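Dipeptidase AC. Metallo peptidase. MEROPS family M19 (Rhodobacter sphaeroides, PDB 3LY0) probably hydrolyses dipeptides as a zinc-dependent metallodipeptidase, and holds a phosphinate mimic of L-Ala-D-Ala beside its two zinc ions. Local coordinates at residues A[20-25]-A[63-68]; A[40-45]-A[108-113]; A[162-167]-A[195-200]; A[249-254]-A[289-294]. All coordinates share one frame; numbering follows the deposited sequence.

Contact 1: residues A[20-25]-A[63-68]. With LY0 ((2R)-3-[(R)-[(1R)-1-aminoethyl](hydroxy)phosphoryl]-2-methylpropanoic acid), chain C.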
loop_
_atom_site.group_PDB
_atom_site.type_symbol
_atom_site.label_atom_id
_atom_site.label_comp_id
_atom_site.label_asym_id
_atom_site.label_seq_id
_atom_site.Cartn_x
_atom_site.Cartn_y
_atom_site.Cartn_z
ATOM N N LEU A 20 -0.865 14.165 -8.355
ATOM C CA LEU A 20 -1.791 14.759 -9.311
ATOM C C LEU A 20 -2.838 15.609 -8.598
ATOM O O LEU A 20 -3.229 16.666 -9.098
ATOM C CB LEU A 20 -2.440 13.687 -10.196
ATOM C CG LEU A 20 -1.423 12.857 -10.994
ATOM C CD1 LEU A 20 -2.103 11.908 -11.961
ATOM C CD2 LEU A 20 -0.416 13.757 -11.736
ATOM N N LEU A 21 -3.278 15.157 -7.428
ATOM C CA LEU A 21 -4.203 15.935 -6.603
ATOM C C LEU A 21 -3.599 17.293 -6.274
ATOM O O LEU A 21 -4.292 18.313 -6.296
ATOM C CB LEU A 21 -4.530 15.200 -5.296
ATOM C CG LEU A 21 -5.579 15.881 -4.399
ATOM C CD1 LEU A 21 -6.961 15.827 -5.030
ATOM C CD2 LEU A 21 -5.604 15.273 -2.995
ATOM N N ARG A 22 -2.304 17.298 -5.978
ATOM C CA ARG A 22 -1.634 18.510 -5.507
ATOM C C ARG A 22 -1.257 19.489 -6.615
ATOM O O ARG A 22 -1.050 20.670 -6.348
ATOM C CB ARG A 22 -0.416 18.151 -4.650
ATOM C CG ARG A 22 -0.822 17.583 -3.297
ATOM C CD ARG A 22 0.340 17.026 -2.508
ATOM N NE ARG A 22 -0.052 16.818 -1.114
ATOM C CZ ARG A 22 0.759 16.384 -0.155
ATOM N NH1 ARG A 22 2.024 16.103 -0.431
ATOM N NH2 ARG A 22 0.303 16.240 1.086
ATOM N N ASN A 23 -1.179 19.011 -7.852
ATOM C CA ASN A 23 -0.857 19.886 -8.982
ATOM C C ASN A 23 -1.560 19.422 -10.256
ATOM O O ASN A 23 -0.914 19.005 -11.214
ATOM C CB ASN A 23 0.658 19.963 -9.201
ATOM C CG ASN A 23 1.062 21.069 -10.173
ATOM O OD1 ASN A 23 0.216 21.742 -10.770
ATOM N ND2 ASN A 23 2.368 21.255 -10.339
ATOM N N PRO A 24 -2.898 19.474 -10.261
ATOM C CA PRO A 24 -3.634 18.924 -11.402
ATOM C C PRO A 24 -3.335 19.653 -12.712
ATOM O O PRO A 24 -3.387 19.047 -13.781
ATOM C CB PRO A 24 -5.107 19.112 -10.996
ATOM C CG PRO A 24 -5.087 20.187 -9.951
ATOM C CD PRO A 24 -3.795 20.007 -9.221
ATOM N N ALA A 25 -3.016 20.940 -12.623
ATOM C CA ALA A 25 -2.739 21.732 -13.815
ATOM C C ALA A 25 -1.527 21.202 -14.574
ATOM O O ALA A 25 -1.447 21.340 -15.794
ATOM C CB ALA A 25 -2.533 23.197 -13.446
ATOM N N GLN A 63 -3.711 18.952 8.367
ATOM C CA GLN A 63 -2.294 18.757 8.631
ATOM C C GLN A 63 -1.920 17.470 7.912
ATOM O O GLN A 63 -2.121 16.382 8.447
ATOM C CB GLN A 63 -2.025 18.582 10.129
ATOM C CG GLN A 63 -2.343 19.780 11.013
ATOM C CD GLN A 63 -2.311 19.424 12.497
ATOM O OE1 GLN A 63 -1.245 19.166 13.071
ATOM N NE2 GLN A 63 -3.480 19.411 13.126
ATOM N N ALA A 64 -1.396 17.586 6.699
ATOM C CA ALA A 64 -1.138 16.395 5.894
ATOM C C ALA A 64 -0.030 15.540 6.507
ATOM O O ALA A 64 0.722 16.000 7.371
ATOM C CB ALA A 64 -0.796 16.780 4.469
ATOM N N HIS A 65 0.060 14.290 6.056
ATOM C CA HIS A 65 1.035 13.334 6.587
ATOM C C HIS A 65 2.467 13.843 6.488
ATOM O O HIS A 65 3.315 13.483 7.305
ATOM C CB HIS A 65 0.942 12.019 5.819
ATOM C CG HIS A 65 1.395 12.133 4.398
ATOM N ND1 HIS A 65 0.605 12.676 3.409
ATOM C CD2 HIS A 65 2.562 11.789 3.804
ATOM C CE1 HIS A 65 1.265 12.660 2.265
ATOM N NE2 HIS A 65 2.454 12.123 2.476
ATOM N N ASP A 66 2.743 14.670 5.485
ATOM C CA ASP A 66 4.092 15.191 5.294
ATOM C C ASP A 66 4.256 16.633 5.781
ATOM O O ASP A 66 5.193 17.325 5.382
ATOM C CB ASP A 66 4.533 15.061 3.832
ATOM C CG ASP A 66 3.560 15.710 2.865
ATOM O OD1 ASP A 66 2.454 16.110 3.299
ATOM O OD2 ASP A 66 3.906 15.820 1.669
ATOM N N ALA A 67 3.351 17.077 6.646
ATOM C CA ALA A 67 3.515 18.371 7.304
ATOM C C ALA A 67 4.874 18.408 8.008
ATOM O O ALA A 67 5.351 17.389 8.513
ATOM C CB ALA A 67 2.391 18.615 8.290
ATOM N N ALA A 68 5.499 19.582 8.029
ATOM C CA ALA A 68 6.854 19.726 8.555
ATOM C C ALA A 68 6.990 19.223 9.987
ATOM O O ALA A 68 7.980 18.575 10.332
ATOM C CB ALA A 68 7.309 21.181 8.455
HETATM P P LY0 C . 0.963 6.488 3.450
HETATM C C1 LY0 C . 0.353 9.211 3.576
HETATM N N1 LY0 C . -0.758 7.803 1.865
HETATM C C2 LY0 C . 0.457 8.038 2.627
HETATM C C4 LY0 C . 2.683 6.635 4.078
HETATM C C5 LY0 C . 2.888 6.195 5.501
HETATM C C6 LY0 C . 2.248 4.868 5.803
HETATM C C7 LY0 C . 4.302 6.338 6.003
HETATM O O31 LY0 C . 0.832 5.412 2.398
HETATM O O32 LY0 C . -0.045 6.177 4.606
HETATM O O61 LY0 C . 2.105 4.485 7.096
HETATM O O62 LY0 C . 1.818 4.130 4.899
#
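Asp-66 OD2 takes the shortest polar bond between the two segments, 2.8 Å from Arg-22 NH1, while Asp-66 OD1 accepts from Arg-22 NH2 at 3.1 Å. The guanidinium grips the carboxylate end-on, one nitrogen to each oxygen, both on the syn side, with the two planes 9° apart. Arginine suits this place on helix 16-22 because its chain, extended from CG to NE, can span backbones whose nearest CA atoms, of Arg-22 and Ala-64, are 11.6 Å apart. Ala-64 CB lies at the guanidinium edge, leaving the bridge room. His-65 lays one ring face against the methyl C1 of the inhibitor's aminoethyl group, His-65 CG to LY0 C1 being 3.2 Å; Asp-66 OD1 lies over the opposite face, and ND1 is hydrogen-bonded to Tyr-58. With an alanine in place of Asp-66, the Arg-22 guanidinium would probably lose its carboxylate mate and be freer to turn. A bidentate salt bridge at the surface therefore ties the turn carrying a ligand-pocket histidine to helix 16-22.

Contact 2: residues A[40-45]-A[108-113]; sequences LDLPRM and RAARGR
The backbones come nearest at Leu-42 and Ala-110, whose CA atoms are 8.4 Å apart: the first turn of helix 42-48 faces the chain as it leaves helix 89-109. There a type I' turn runs from Ala-110 to Arg-113, closed by a bond from Arg-113 N to Ala-110 O of 3.1 Å, and Gly-112 takes a positive phi that calls for glycine. Leu-42 reaches across with CG anti to its backbone nitrogen (chi1 -176°, chi2 51°), its CD2 over the centre of one face of the Arg-113 guanidinium, 3.6 Å from CZ. Leu-42 CD2 also meets Ala-110 CB at 4.1 Å. This is packing between helical elements on the outside of the TIM-barrel fold of the M19 family, away from the metal site, with Trp-31 of helix 27-32 also touching Leu-42 and Ala-110. Arginine serves here because its flat face accepts a methyl while its edge stays polar: the chain bends at chi3 (-70°), and Arg-113 NE donates to Ala-110 O at 3.3 Å, from the opposite side of the carbonyl plane to Arg-113 N. Asp-41 caps helix 42-48, its OD1 accepting from Arg-44 N at 2.9 Å, while OD2 receives Arg-44 NE and NH2.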
loop_
_atom_site.group_PDB
_atom_site.type_symbol
_atom_site.label_atom_id
_atom_site.label_comp_id
_atom_site.label_asym_id
_atom_site.label_seq_id
_atom_site.Cartn_x
_atom_site.Cartn_y
_atom_site.Cartn_z
ATOM N N LEU A 40 7.723 8.298 -8.757
ATOM C CA LEU A 40 7.075 7.662 -9.903
ATOM C C LEU A 40 6.711 8.642 -11.012
ATOM O O LEU A 40 6.437 9.822 -10.762
ATOM C CB LEU A 40 5.788 6.946 -9.461
ATOM C CG LEU A 40 5.956 5.664 -8.643
ATOM C CD1 LEU A 40 4.643 5.332 -7.924
ATOM C CD2 LEU A 40 6.401 4.517 -9.519
ATOM N N ASP A 41 6.701 8.117 -12.237
ATOM C CA ASP A 41 6.062 8.707 -13.408
ATOM C C ASP A 41 6.201 7.648 -14.494
ATOM O O ASP A 41 6.897 6.653 -14.294
ATOM C CB ASP A 41 6.686 10.053 -13.817
ATOM C CG ASP A 41 8.198 10.006 -13.891
ATOM O OD1 ASP A 41 8.725 9.257 -14.741
ATOM O OD2 ASP A 41 8.856 10.728 -13.097
ATOM N N LEU A 42 5.531 7.826 -15.621
ATOM C CA LEU A 42 5.515 6.748 -16.608
ATOM C C LEU A 42 6.918 6.384 -17.146
ATOM O O LEU A 42 7.283 5.205 -17.165
ATOM C CB LEU A 42 4.511 7.038 -17.729
ATOM C CG LEU A 42 4.349 5.914 -18.758
ATOM C CD1 LEU A 42 4.075 4.575 -18.087
ATOM C CD2 LEU A 42 3.256 6.260 -19.752
ATOM N N PRO A 43 7.713 7.391 -17.559
ATOM C CA PRO A 43 9.047 7.042 -18.060
ATOM C C PRO A 43 9.898 6.306 -17.026
ATOM O O PRO A 43 10.541 5.310 -17.379
ATOM C CB PRO A 43 9.657 8.403 -18.410
ATOM C CG PRO A 43 8.476 9.265 -18.727
ATOM C CD PRO A 43 7.419 8.823 -17.726
ATOM N N ARG A 44 9.914 6.768 -15.778
ATOM C CA ARG A 44 10.731 6.088 -14.780
ATOM C C ARG A 44 10.205 4.692 -14.447
ATOM O O ARG A 44 10.988 3.792 -14.140
ATOM C CB ARG A 44 10.924 6.938 -13.527
ATOM C CG ARG A 44 11.897 8.090 -13.722
ATOM C CD ARG A 44 12.202 8.790 -12.407
ATOM N NE ARG A 44 11.020 9.462 -11.877
ATOM C CZ ARG A 44 10.927 9.971 -10.649
ATOM N NH1 ARG A 44 11.943 9.864 -9.800
ATOM N NH2 ARG A 44 9.806 10.566 -10.263
ATOM N N MET A 45 8.882 4.507 -14.493
ATOM C CA MET A 45 8.328 3.165 -14.330
ATOM C C MET A 45 8.933 2.209 -15.347
ATOM O O MET A 45 9.310 1.088 -15.013
ATOM C CB MET A 45 6.801 3.166 -14.507
ATOM C CG MET A 45 6.004 3.777 -13.348
ATOM S SD MET A 45 4.216 3.891 -13.780
ATOM C CE MET A 45 3.565 4.598 -12.231
ATOM N N ARG A 108 -6.334 7.334 -20.123
ATOM C CA ARG A 108 -6.656 8.010 -21.378
ATOM C C ARG A 108 -5.405 8.624 -21.981
ATOM O O ARG A 108 -5.127 8.451 -23.166
ATOM C CB ARG A 108 -7.728 9.079 -21.170
ATOM C CG ARG A 108 -9.059 8.485 -20.730
ATOM C CD ARG A 108 -10.229 9.456 -20.894
ATOM N NE ARG A 108 -10.051 10.708 -20.164
ATOM C CZ ARG A 108 -10.308 10.860 -18.870
ATOM N NH1 ARG A 108 -10.770 9.832 -18.166
ATOM N NH2 ARG A 108 -10.119 12.035 -18.288
ATOM N N ALA A 109 -4.641 9.326 -21.151
ATOM C CA ALA A 109 -3.485 10.102 -21.609
ATOM C C ALA A 109 -2.318 9.242 -22.088
ATOM O O ALA A 109 -1.518 9.674 -22.928
ATOM C CB ALA A 109 -3.011 11.039 -20.495
ATOM N N ALA A 110 -2.209 8.033 -21.549
ATOM C CA ALA A 110 -1.068 7.176 -21.851
ATOM C C ALA A 110 -1.272 6.354 -23.118
ATOM O O ALA A 110 -0.378 5.612 -23.528
ATOM C CB ALA A 110 -0.744 6.278 -20.666
ATOM N N ARG A 111 -2.449 6.490 -23.731
ATOM C CA ARG A 111 -2.705 5.899 -25.047
ATOM C C ARG A 111 -2.353 4.409 -25.120
ATOM O O ARG A 111 -1.687 3.965 -26.060
ATOM C CB ARG A 111 -1.926 6.660 -26.128
ATOM C CG ARG A 111 -2.724 7.691 -26.908
ATOM C CD ARG A 111 -3.470 8.651 -26.006
ATOM N NE ARG A 111 -3.763 9.912 -26.683
ATOM C CZ ARG A 111 -4.949 10.246 -27.182
ATOM N NH1 ARG A 111 -5.977 9.412 -27.085
ATOM N NH2 ARG A 111 -5.107 11.422 -27.778
ATOM N N GLY A 112 -2.798 3.644 -24.129
ATOM C CA GLY A 112 -2.621 2.203 -24.141
ATOM C C GLY A 112 -1.408 1.660 -23.402
ATOM O O GLY A 112 -1.240 0.444 -23.298
ATOM N N ARG A 113 -0.554 2.548 -22.899
ATOM C CA ARG A 113 0.654 2.131 -22.183
ATOM C C ARG A 113 0.410 1.899 -20.692
ATOM O O ARG A 113 1.292 1.418 -19.974
ATOM C CB ARG A 113 1.754 3.169 -22.370
ATOM C CG ARG A 113 2.259 3.264 -23.800
ATOM C CD ARG A 113 3.371 4.280 -23.901
ATOM N NE ARG A 113 2.876 5.637 -23.713
ATOM C CZ ARG A 113 3.626 6.646 -23.282
ATOM N NH1 ARG A 113 4.901 6.441 -22.984
ATOM N NH2 ARG A 113 3.100 7.855 -23.139
#

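Contact 3: residues A[162-167]-A[195-200]; sequences LGPVWS and RRLVAE. With LY0 ((2R)-3-[(R)-[(1R)-1-aminoethyl](hydroxy)phosphoryl]-2-methylpropanoic acid), chain C.
Leu-162 and Pro-164 meet Leu-197 in a beta-alpha-beta crossover of the M19 TIM barrel, strand 159-163 inside and helix 192-204 outside, before the parallel strand 207-208. The apolar contacts all converge on this one leucine: Leu-197 CD1 lies 3.9 Å from Leu-162 CD2, and Leu-197 CD2 rests 4.0 Å from Pro-164 CB. Its forked end thus reaches from the helix to both the strand and the proline that follows it. Branched and cyclic hydrocarbon side chains fit here since all three residues are buried, and Leu-151 of helix 149-157 touches both leucines.

The polar interactions belong to the far end of 162-167, at the mouth of the barrel. Trp-166 turns its indole edge to the inhibitor, NE1 donating to LY0 O32 at 2.7 Å with an angle of 161° at the hydrogen, while Trp-166 CZ2 lies 3.9 Å from LY0 C1. A leucine in place of Trp-166 would probably leave O32 without this donor and open a gap beside the C1 methyl. Ser-167 is tied through OG to Val-176 O and to ND1 of the zinc ligand His-212, and its CB sits 4.2 Å above the centre of one face of the Trp-166 indole.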
loop_
_atom_site.group_PDB
_atom_site.type_symbol
_atom_site.label_atom_id
_atom_site.label_comp_id
_atom_site.label_asym_id
_atom_site.label_seq_id
_atom_site.Cartn_x
_atom_site.Cartn_y
_atom_site.Cartn_z
ATOM N N LEU A 162 -9.600 -1.984 -0.888
ATOM C CA LEU A 162 -9.999 -0.988 0.091
ATOM C C LEU A 162 -9.388 -1.289 1.456
ATOM O O LEU A 162 -9.553 -2.389 2.000
ATOM C CB LEU A 162 -11.537 -0.968 0.194
ATOM C CG LEU A 162 -12.166 -0.079 1.260
ATOM C CD1 LEU A 162 -11.760 1.369 1.079
ATOM C CD2 LEU A 162 -13.689 -0.212 1.258
ATOM N N GLY A 163 -8.682 -0.303 2.009
ATOM C CA GLY A 163 -8.339 -0.320 3.422
ATOM C C GLY A 163 -9.391 0.464 4.192
ATOM O O GLY A 163 -9.600 1.645 3.938
ATOM N N PRO A 164 -10.080 -0.184 5.141
ATOM C CA PRO A 164 -11.144 0.537 5.853
ATOM C C PRO A 164 -10.669 1.820 6.530
ATOM O O PRO A 164 -11.442 2.781 6.639
ATOM C CB PRO A 164 -11.616 -0.479 6.892
ATOM C CG PRO A 164 -11.335 -1.810 6.258
ATOM C CD PRO A 164 -10.054 -1.617 5.468
ATOM N N VAL A 165 -9.431 1.831 7.012
ATOM C CA VAL A 165 -8.897 3.018 7.655
ATOM C C VAL A 165 -7.500 3.381 7.176
ATOM O O VAL A 165 -6.726 2.520 6.744
ATOM C CB VAL A 165 -8.847 2.867 9.194
ATOM C CG1 VAL A 165 -10.218 2.497 9.751
ATOM C CG2 VAL A 165 -7.768 1.844 9.620
ATOM N N TRP A 166 -7.195 4.672 7.262
ATOM C CA TRP A 166 -5.835 5.168 7.241
ATOM C C TRP A 166 -5.482 5.335 8.730
ATOM O O TRP A 166 -6.164 4.759 9.588
ATOM C CB TRP A 166 -5.762 6.479 6.443
ATOM C CG TRP A 166 -4.383 7.005 6.326
ATOM C CD1 TRP A 166 -3.328 6.414 5.673
ATOM C CD2 TRP A 166 -3.880 8.224 6.883
ATOM N NE1 TRP A 166 -2.202 7.192 5.802
ATOM C CE2 TRP A 166 -2.508 8.302 6.548
ATOM C CE3 TRP A 166 -4.445 9.248 7.650
ATOM C CZ2 TRP A 166 -1.701 9.370 6.937
ATOM C CZ3 TRP A 166 -3.628 10.310 8.046
ATOM C CH2 TRP A 166 -2.277 10.360 7.686
ATOM N N SER A 167 -4.440 6.100 9.046
ATOM C CA SER A 167 -4.083 6.322 10.451
ATOM C C SER A 167 -4.922 7.476 11.019
ATOM O O SER A 167 -4.406 8.554 11.332
ATOM C CB SER A 167 -2.580 6.566 10.575
ATOM O OG SER A 167 -1.862 5.336 10.469
ATOM N N ARG A 195 -18.002 -3.883 10.377
ATOM C CA ARG A 195 -18.316 -5.290 10.209
ATOM C C ARG A 195 -19.151 -5.495 8.945
ATOM O O ARG A 195 -18.897 -6.414 8.170
ATOM C CB ARG A 195 -19.020 -5.839 11.461
ATOM C CG ARG A 195 -18.132 -5.771 12.697
ATOM C CD ARG A 195 -18.663 -6.598 13.866
ATOM N NE ARG A 195 -19.839 -6.006 14.501
ATOM C CZ ARG A 195 -19.798 -5.054 15.432
ATOM N NH1 ARG A 195 -18.635 -4.564 15.844
ATOM N NH2 ARG A 195 -20.928 -4.585 15.953
ATOM N N ARG A 196 -20.138 -4.627 8.721
ATOM C CA ARG A 196 -20.904 -4.693 7.480
ATOM C C ARG A 196 -20.037 -4.442 6.245
ATOM O O ARG A 196 -20.229 -5.074 5.205
ATOM C CB ARG A 196 -22.101 -3.741 7.514
ATOM C CG ARG A 196 -23.216 -4.212 8.446
ATOM C CD ARG A 196 -24.448 -3.311 8.370
ATOM N NE ARG A 196 -24.223 -2.003 8.975
ATOM C CZ ARG A 196 -24.050 -0.884 8.280
ATOM N NH1 ARG A 196 -24.074 -0.916 6.954
ATOM N NH2 ARG A 196 -23.853 0.266 8.907
ATOM N N LEU A 197 -19.086 -3.520 6.371
ATOM C CA LEU A 197 -18.143 -3.239 5.287
ATOM C C LEU A 197 -17.308 -4.465 4.904
ATOM O O LEU A 197 -17.112 -4.747 3.721
ATOM C CB LEU A 197 -17.240 -2.062 5.655
ATOM C CG LEU A 197 -16.179 -1.689 4.619
ATOM C CD1 LEU A 197 -16.816 -1.112 3.357
ATOM C CD2 LEU A 197 -15.221 -0.699 5.222
ATOM N N VAL A 198 -16.822 -5.201 5.901
ATOM C CA VAL A 198 -16.093 -6.433 5.623
ATOM C C VAL A 198 -16.964 -7.416 4.848
ATOM O O VAL A 198 -16.545 -7.975 3.844
ATOM C CB VAL A 198 -15.578 -7.097 6.927
ATOM C CG1 VAL A 198 -15.048 -8.503 6.654
ATOM C CG2 VAL A 198 -14.513 -6.231 7.572
ATOM N N ALA A 199 -18.192 -7.612 5.319
ATOM C CA ALA A 199 -19.096 -8.552 4.678
ATOM C C ALA A 199 -19.389 -8.158 3.229
ATOM O O ALA A 199 -19.416 -9.007 2.344
ATOM C CB ALA A 199 -20.390 -8.669 5.477
ATOM N N GLU A 200 -19.595 -6.862 2.996
ATOM C CA GLU A 200 -19.955 -6.379 1.668
ATOM C C GLU A 200 -18.766 -6.429 0.719
ATOM O O GLU A 200 -18.919 -6.758 -0.460
ATOM C CB GLU A 200 -20.531 -4.967 1.728
ATOM C CG GLU A 200 -21.342 -4.597 0.504
ATOM C CD GLU A 200 -22.579 -5.460 0.364
ATOM O OE1 GLU A 200 -23.025 -5.685 -0.779
ATOM O OE2 GLU A 200 -23.099 -5.914 1.405
HETATM P P LY0 C . 0.963 6.488 3.450
HETATM C C1 LY0 C . 0.353 9.211 3.576
HETATM N N1 LY0 C . -0.758 7.803 1.865
HETATM C C2 LY0 C . 0.457 8.038 2.627
HETATM C C4 LY0 C . 2.683 6.635 4.078
HETATM C C5 LY0 C . 2.888 6.195 5.501
HETATM C C6 LY0 C . 2.248 4.868 5.803
HETATM C C7 LY0 C . 4.302 6.338 6.003
HETATM O O31 LY0 C . 0.832 5.412 2.398
HETATM O O32 LY0 C . -0.045 6.177 4.606
HETATM O O61 LY0 C . 2.105 4.485 7.096
HETATM O O62 LY0 C . 1.818 4.130 4.899
#

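Contact 4: residues A[249-254]-A[289-294]; sequences RQLAMI and LDHLID
Leu-251 CD2 and Leu-292 CD2 meet at 3.8 Å, methyl to methyl, with the two side chains crossing at about a right angle. The other branch of Leu-251 turns to the neighbouring histidine, Leu-251 CD1 lying 4.1 Å from His-291 CD2, near the plane of the imidazole and at its edge. Leu-251 CD1 also stays 4.2 Å from Leu-292 CD2, so the fork of Leu-251 straddles that one methyl. Leucine suits both helices here because a branched, flexible end can fill the space between backbones whose nearest CA atoms, of Leu-251 and Leu-292, are 7.8 Å apart.

A chi1 of -168° turns the His-291 ring away from its own backbone N and across to helix 248-256, where NE2 is hydrogen-bonded to Asp-248 OD1, just ahead of Leu-251 in the chain. That bond would restrain the ring's rotation, with the CD2 edge turned to the leucine. Leu-292 in turn packs inward on Val-301 and Leu-263, residues of the parallel strands 301-303 and 260-263, while Ile-254, one turn on from Leu-251, touches Val-261. The two helices thus lie side by side on the strand layer of the TIM barrel.

Between them, dispersion does the joining; the imidazole turns a carbon to the leucine and donates from NE2 to the Asp-248 carboxylate, whose charge may raise the ring's pKa, though a neutral imidazole could make the same bond.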
loop_
_atom_site.group_PDB
_atom_site.type_symbol
_atom_site.label_atom_id
_atom_site.label_comp_id
_atom_site.label_asym_id
_atom_site.label_seq_id
_atom_site.Cartn_x
_atom_site.Cartn_y
_atom_site.Cartn_z
ATOM N N ARG A 249 2.267 -12.819 15.740
ATOM C CA ARG A 249 0.926 -13.362 15.891
ATOM C C ARG A 249 0.065 -12.966 14.699
ATOM O O ARG A 249 -0.664 -13.784 14.144
ATOM C CB ARG A 249 0.280 -12.882 17.188
ATOM C CG ARG A 249 -1.039 -13.592 17.490
ATOM C CD ARG A 249 -1.790 -12.946 18.634
ATOM N NE ARG A 249 -2.187 -11.581 18.299
ATOM C CZ ARG A 249 -3.321 -11.265 17.678
ATOM N NH1 ARG A 249 -4.182 -12.216 17.338
ATOM N NH2 ARG A 249 -3.593 -10.002 17.400
ATOM N N GLN A 250 0.161 -11.701 14.309
ATOM C CA GLN A 250 -0.569 -11.234 13.135
ATOM C C GLN A 250 -0.091 -11.936 11.857
ATOM O O GLN A 250 -0.889 -12.341 11.006
ATOM C CB GLN A 250 -0.431 -9.721 12.998
ATOM C CG GLN A 250 -1.191 -8.931 14.047
ATOM C CD GLN A 250 -0.952 -7.448 13.910
ATOM O OE1 GLN A 250 0.178 -6.988 14.003
ATOM N NE2 GLN A 250 -2.016 -6.688 13.660
ATOM N N LEU A 251 1.222 -12.080 11.718
ATOM C CA LEU A 251 1.768 -12.785 10.568
ATOM C C LEU A 251 1.236 -14.222 10.491
ATOM O O LEU A 251 0.939 -14.724 9.403
ATOM C CB LEU A 251 3.304 -12.778 10.597
ATOM C CG LEU A 251 3.987 -11.418 10.448
ATOM C CD1 LEU A 251 5.491 -11.583 10.608
ATOM C CD2 LEU A 251 3.672 -10.768 9.110
ATOM N N ALA A 252 1.135 -14.890 11.638
ATOM C CA ALA A 252 0.664 -16.272 11.651
ATOM C C ALA A 252 -0.780 -16.357 11.166
ATOM O O ALA A 252 -1.149 -17.287 10.461
ATOM C CB ALA A 252 0.802 -16.871 13.046
ATOM N N MET A 253 -1.592 -15.381 11.551
ATOM C CA MET A 253 -2.976 -15.336 11.101
ATOM C C MET A 253 -3.053 -15.080 9.592
ATOM O O MET A 253 -3.854 -15.696 8.894
ATOM C CB MET A 253 -3.739 -14.290 11.912
ATOM C CG MET A 253 -3.669 -14.565 13.419
ATOM S SD MET A 253 -4.011 -13.162 14.502
ATOM C CE MET A 253 -5.681 -12.809 14.023
ATOM N N ILE A 254 -2.209 -14.180 9.092
ATOM C CA ILE A 254 -2.157 -13.912 7.659
ATOM C C ILE A 254 -1.762 -15.187 6.911
ATOM O O ILE A 254 -2.379 -15.544 5.901
ATOM C CB ILE A 254 -1.191 -12.748 7.343
ATOM C CG1 ILE A 254 -1.762 -11.428 7.881
ATOM C CG2 ILE A 254 -0.901 -12.663 5.840
ATOM C CD1 ILE A 254 -0.766 -10.269 7.894
ATOM N N LEU A 289 12.606 -8.753 4.946
ATOM C CA LEU A 289 12.189 -9.754 3.960
ATOM C C LEU A 289 12.417 -11.162 4.479
ATOM O O LEU A 289 11.542 -12.012 4.367
ATOM C CB LEU A 289 12.882 -9.558 2.616
ATOM C CG LEU A 289 12.342 -8.425 1.750
ATOM C CD1 LEU A 289 13.250 -8.225 0.548
ATOM C CD2 LEU A 289 10.909 -8.715 1.297
ATOM N N ASP A 290 13.579 -11.410 5.071
ATOM C CA ASP A 290 13.846 -12.730 5.627
ATOM C C ASP A 290 12.819 -13.094 6.677
ATOM O O ASP A 290 12.331 -14.221 6.719
ATOM C CB ASP A 290 15.221 -12.787 6.288
ATOM C CG ASP A 290 16.363 -12.972 5.295
ATOM O OD1 ASP A 290 16.122 -13.259 4.101
ATOM O OD2 ASP A 290 17.525 -12.829 5.736
ATOM N N HIS A 291 12.512 -12.150 7.561
ATOM C CA HIS A 291 11.579 -12.437 8.642
ATOM C C HIS A 291 10.185 -12.728 8.098
ATOM O O HIS A 291 9.522 -13.673 8.529
ATOM C CB HIS A 291 11.527 -11.294 9.663
ATOM C CG HIS A 291 10.809 -11.656 10.922
ATOM N ND1 HIS A 291 11.461 -12.180 12.018
ATOM C CD2 HIS A 291 9.500 -11.593 11.256
ATOM C CE1 HIS A 291 10.581 -12.416 12.976
ATOM N NE2 HIS A 291 9.385 -12.070 12.538
ATOM N N LEU A 292 9.747 -11.910 7.148
ATOM C CA LEU A 292 8.437 -12.104 6.529
ATOM C C LEU A 292 8.372 -13.428 5.778
ATOM O O LEU A 292 7.416 -14.184 5.939
ATOM C CB LEU A 292 8.102 -10.941 5.595
ATOM C CG LEU A 292 7.908 -9.586 6.288
ATOM C CD1 LEU A 292 7.824 -8.479 5.252
ATOM C CD2 LEU A 292 6.647 -9.595 7.137
ATOM N N ILE A 293 9.398 -13.712 4.979
ATOM C CA ILE A 293 9.426 -14.942 4.200
ATOM C C ILE A 293 9.442 -16.166 5.105
ATOM O O ILE A 293 8.761 -17.156 4.849
ATOM C CB ILE A 293 10.619 -14.964 3.227
ATOM C CG1 ILE A 293 10.421 -13.890 2.154
ATOM C CG2 ILE A 293 10.752 -16.339 2.570
ATOM C CD1 ILE A 293 11.652 -13.570 1.345
ATOM N N ASP A 294 10.225 -16.097 6.174
ATOM C CA ASP A 294 10.329 -17.224 7.089
ATOM C C ASP A 294 8.997 -17.578 7.746
ATOM O O ASP A 294 8.666 -18.754 7.894
ATOM C CB ASP A 294 11.372 -16.932 8.172
ATOM C CG ASP A 294 11.635 -18.131 9.050
ATOM O OD1 ASP A 294 10.926 -18.293 10.066
ATOM O OD2 ASP A 294 12.543 -18.918 8.715
#

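How the contacts relate
From the N terminus, contact 1 opens on helix 16-22 and closes with the loop after strand 50-57. Contact 2 begins inside that span, at 40-45, and closes beyond it at 108-113, so the two cross along the chain, although their nearest atoms stay about 8 Å apart. Contacts 3 and 4 follow in series, each closing its own loop: 162-167 with 195-200 joins a barrel strand to an outer helix, and 249-254 with 289-294 pairs two outer helices. Contacts 1 and 3 meet at the ligand pocket, where His-65 CB packs 3.9 Å from Trp-166 CZ2 and both segments touch the inhibitor. Contact 4 lies across the chain's centre from contacts 1 and 2.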